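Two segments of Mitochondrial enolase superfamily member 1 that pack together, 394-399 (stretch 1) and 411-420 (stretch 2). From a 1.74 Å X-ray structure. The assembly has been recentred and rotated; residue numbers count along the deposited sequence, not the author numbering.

Stretch 1 394-399: EHFKYP
Stretch 2 (411-420) KDPGYSTEMK

The two stretches pack as irregular chain segments, burying 667 Å² in total, and are joined by a single beta bridge between Phe396 and Met419. Stretch 1 leaves a 3-10 turn at Glu394 and His395 and becomes extended at Phe396 (phi/psi -102/141); stretch 2 is extended from Glu418 to Lys420, which occupies the N-cap position just before a helix. Phe396 lies opposite Met419, their CA atoms 4.3 Å apart, and the chains run antiparallel, with His395 beside Lys420 (CA to CA 5.5 Å) and Tyr398 CA 5.3 Å from Ser416 CA.

Two backbone hydrogen bonds flank the bridged pair. Lys420 N donates to His395 O at 2.8 Å, almost linear at 173°, and Lys397 N donates to Glu418 O at 3.0 Å and 165°. The same carbonyls receive CA-H...O contacts, Met419 CA to His395 O at 3.4 Å and Phe396 CA to Glu418 O at 3.6 Å. A third hydrogen bond uses a side chain: Lys420, chi1 m and then t throughout, reaches back so that its NZ donates to Glu394 O at 2.7 Å.

The apolar contact is buried. Although its CA-to-CB bond points away from stretch 2, Phe396 (chi1 -74°, chi2 79°) brings its ring end nearer. Met419, chi m, t, p, lays CG over one ring face, 4.0 Å from the centroid, with Phe396 CE2 to Met419 CG at 3.6 Å. The flexible thioether chain fits against the flat ring, while Thr417 O approaches the ring edge, 3.8 Å from Phe396 CE2.

Tyr398 has the largest area covered, 125 Å². Its CA-to-CB bond points toward stretch 2 and chi1 is m (chi2 -75°). Asp412 OD2 lies 3.3 Å from Tyr398 CD1, and Glu418 OE1 meets the ring edge 3.8 Å from Tyr398 CE2. Ser416, at phi/psi 60/23, places its CB 3.8 Å from Tyr398 O, and its OG shares a water with that carbonyl. Gly414 adopts 109/-175, where a CB would jam against the preceding carbonyl. Lys397, all t, extends alongside Glu418 (t, t); Lys397 NZ and Glu418 OE2 are 4.1 Å apart, too far for a salt bridge.

Water completes the polar network. One molecule accepts from Tyr398 N (2.9 Å) and donates to Glu418 O (2.8 Å) and, weakly, Ser416 O (2.8 Å). Another joins Lys397 NZ (3.0 Å), Tyr398 OH (2.7 Å) and Glu418 OE1 (2.6 Å). Two more link Tyr398 O (2.7 Å) to Ser416 OG (2.8 Å) and Tyr398 OH (2.9 Å) to Pro413 O (2.6 Å).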

# COMPACT_ATOMS: atom_id res chain seq x y z
N GLU A 394 -4.30 -30.26 4.45
CA GLU A 394 -3.75 -31.29 5.34
C GLU A 394 -2.80 -30.68 6.43
O GLU A 394 -2.50 -31.35 7.41
CB GLU A 394 -3.00 -32.40 4.54
CG GLU A 394 -1.75 -31.98 3.77
CD GLU A 394 -1.95 -31.34 2.40
OE1 GLU A 394 -3.09 -30.96 2.08
OE2 GLU A 394 -0.96 -31.25 1.64
N HIS A 395 -2.39 -29.40 6.26
CA HIS A 395 -1.49 -28.75 7.23
C HIS A 395 -2.26 -27.98 8.30
O HIS A 395 -1.64 -27.47 9.24
CB HIS A 395 -0.47 -27.84 6.52
CG HIS A 395 0.35 -28.57 5.49
ND1 HIS A 395 1.16 -29.63 5.84
CD2 HIS A 395 0.41 -28.40 4.15
CE1 HIS A 395 1.72 -30.05 4.71
NE2 HIS A 395 1.34 -29.33 3.68
N PHE A 396 -3.60 -27.94 8.18
CA PHE A 396 -4.46 -27.28 9.16
C PHE A 396 -5.09 -28.33 10.07
O PHE A 396 -5.51 -29.40 9.63
CB PHE A 396 -5.54 -26.42 8.44
CG PHE A 396 -4.89 -25.17 7.87
CD1 PHE A 396 -4.16 -25.23 6.68
CD2 PHE A 396 -4.83 -23.99 8.62
CE1 PHE A 396 -3.47 -24.10 6.20
CE2 PHE A 396 -4.12 -22.86 8.15
CZ PHE A 396 -3.45 -22.93 6.95
N LYS A 397 -5.20 -27.98 11.35
CA LYS A 397 -5.84 -28.82 12.38
C LYS A 397 -7.37 -28.95 12.07
O LYS A 397 -7.98 -30.00 12.30
CB LYS A 397 -5.58 -28.21 13.78
CG LYS A 397 -6.31 -29.01 14.91
CD LYS A 397 -5.98 -28.56 16.34
CE LYS A 397 -6.69 -29.48 17.35
NZ LYS A 397 -6.23 -29.16 18.74
N TYR A 398 -7.97 -27.86 11.57
CA TYR A 398 -9.42 -27.79 11.25
C TYR A 398 -9.59 -27.52 9.74
O TYR A 398 -9.90 -26.40 9.35
CB TYR A 398 -10.07 -26.69 12.09
CG TYR A 398 -9.82 -26.85 13.57
CD1 TYR A 398 -10.49 -27.83 14.31
CD2 TYR A 398 -8.86 -26.07 14.23
CE1 TYR A 398 -10.26 -27.99 15.68
CE2 TYR A 398 -8.62 -26.22 15.59
CZ TYR A 398 -9.34 -27.16 16.32
OH TYR A 398 -9.15 -27.32 17.68
N PRO A 399 -9.31 -28.51 8.86
CA PRO A 399 -9.36 -28.21 7.41
C PRO A 399 -10.78 -27.94 6.96
O PRO A 399 -11.70 -28.42 7.62
CB PRO A 399 -8.82 -29.50 6.76
CG PRO A 399 -9.20 -30.58 7.78
CD PRO A 399 -8.94 -29.92 9.11
N LYS A 411 -17.34 -26.61 12.77
CA LYS A 411 -18.00 -26.98 14.03
C LYS A 411 -17.17 -26.66 15.26
O LYS A 411 -17.72 -26.53 16.36
CB LYS A 411 -18.34 -28.49 14.02
CG LYS A 411 -19.45 -28.84 13.02
CD LYS A 411 -19.31 -30.27 12.51
CE LYS A 411 -20.60 -30.81 11.98
NZ LYS A 411 -20.50 -32.27 11.70
N ASP A 412 -15.85 -26.61 15.10
CA ASP A 412 -14.96 -26.45 16.25
C ASP A 412 -14.76 -25.01 16.66
O ASP A 412 -14.80 -24.12 15.81
CB ASP A 412 -13.59 -27.09 15.97
CG ASP A 412 -13.69 -28.60 15.69
OD1 ASP A 412 -14.02 -29.35 16.62
OD2 ASP A 412 -13.53 -28.99 14.51
N PRO A 413 -14.50 -24.74 17.96
CA PRO A 413 -14.18 -23.35 18.36
C PRO A 413 -12.95 -22.77 17.60
O PRO A 413 -11.98 -23.51 17.29
CB PRO A 413 -13.88 -23.47 19.86
CG PRO A 413 -14.63 -24.74 20.31
CD PRO A 413 -14.48 -25.67 19.13
N GLY A 414 -12.98 -21.47 17.34
CA GLY A 414 -11.86 -20.78 16.70
C GLY A 414 -12.08 -20.33 15.27
O GLY A 414 -13.21 -20.42 14.74
N TYR A 415 -10.99 -19.79 14.65
CA TYR A 415 -11.07 -19.21 13.31
C TYR A 415 -10.52 -20.20 12.23
O TYR A 415 -10.28 -19.80 11.09
CB TYR A 415 -10.28 -17.88 13.33
CG TYR A 415 -10.56 -16.90 12.21
CD1 TYR A 415 -11.64 -17.08 11.34
CD2 TYR A 415 -9.76 -15.77 12.04
CE1 TYR A 415 -11.86 -16.22 10.27
CE2 TYR A 415 -10.01 -14.87 11.01
CZ TYR A 415 -11.01 -15.14 10.08
OH TYR A 415 -11.30 -14.25 9.08
N SER A 416 -10.29 -21.50 12.63
CA SER A 416 -9.70 -22.54 11.73
C SER A 416 -8.29 -22.12 11.23
O SER A 416 -7.85 -22.58 10.17
CB SER A 416 -10.57 -22.79 10.50
OG SER A 416 -11.91 -23.05 10.86
N THR A 417 -7.62 -21.23 11.98
CA THR A 417 -6.26 -20.72 11.65
C THR A 417 -5.16 -21.70 12.11
O THR A 417 -4.01 -21.59 11.68
CB THR A 417 -6.02 -19.39 12.40
OG1 THR A 417 -6.51 -19.60 13.72
CG2 THR A 417 -6.76 -18.19 11.79
N GLU A 418 -5.48 -22.56 13.10
CA GLU A 418 -4.48 -23.40 13.72
C GLU A 418 -3.81 -24.39 12.74
O GLU A 418 -4.49 -25.13 12.03
CB GLU A 418 -5.05 -24.17 14.91
CG GLU A 418 -3.97 -24.88 15.71
CD GLU A 418 -4.45 -25.27 17.08
OE1 GLU A 418 -5.58 -24.88 17.47
OE2 GLU A 418 -3.73 -26.06 17.73
N MET A 419 -2.44 -24.34 12.71
CA MET A 419 -1.72 -25.26 11.84
C MET A 419 -1.18 -26.41 12.65
O MET A 419 -0.92 -26.27 13.85
CB MET A 419 -0.61 -24.55 11.07
CG MET A 419 -1.19 -23.51 10.11
SD MET A 419 0.10 -22.66 9.11
CE MET A 419 0.44 -23.98 7.84
N LYS A 420 -0.95 -27.53 11.99
CA LYS A 420 -0.32 -28.69 12.59
C LYS A 420 1.16 -28.34 12.89
O LYS A 420 1.89 -27.92 11.98
CB LYS A 420 -0.44 -29.92 11.66
CG LYS A 420 -1.86 -30.46 11.54
CD LYS A 420 -1.90 -31.65 10.62
CE LYS A 420 -3.33 -32.09 10.38
NZ LYS A 420 -3.38 -33.12 9.31
O HOH W 1 -5.93 -31.61 7.99
O HOH W 2 -7.07 -26.31 19.01
O HOH W 3 -7.13 -25.09 11.26
O HOH W 4 -12.35 -25.18 9.16
O HOH W 5 -11.11 -25.53 18.74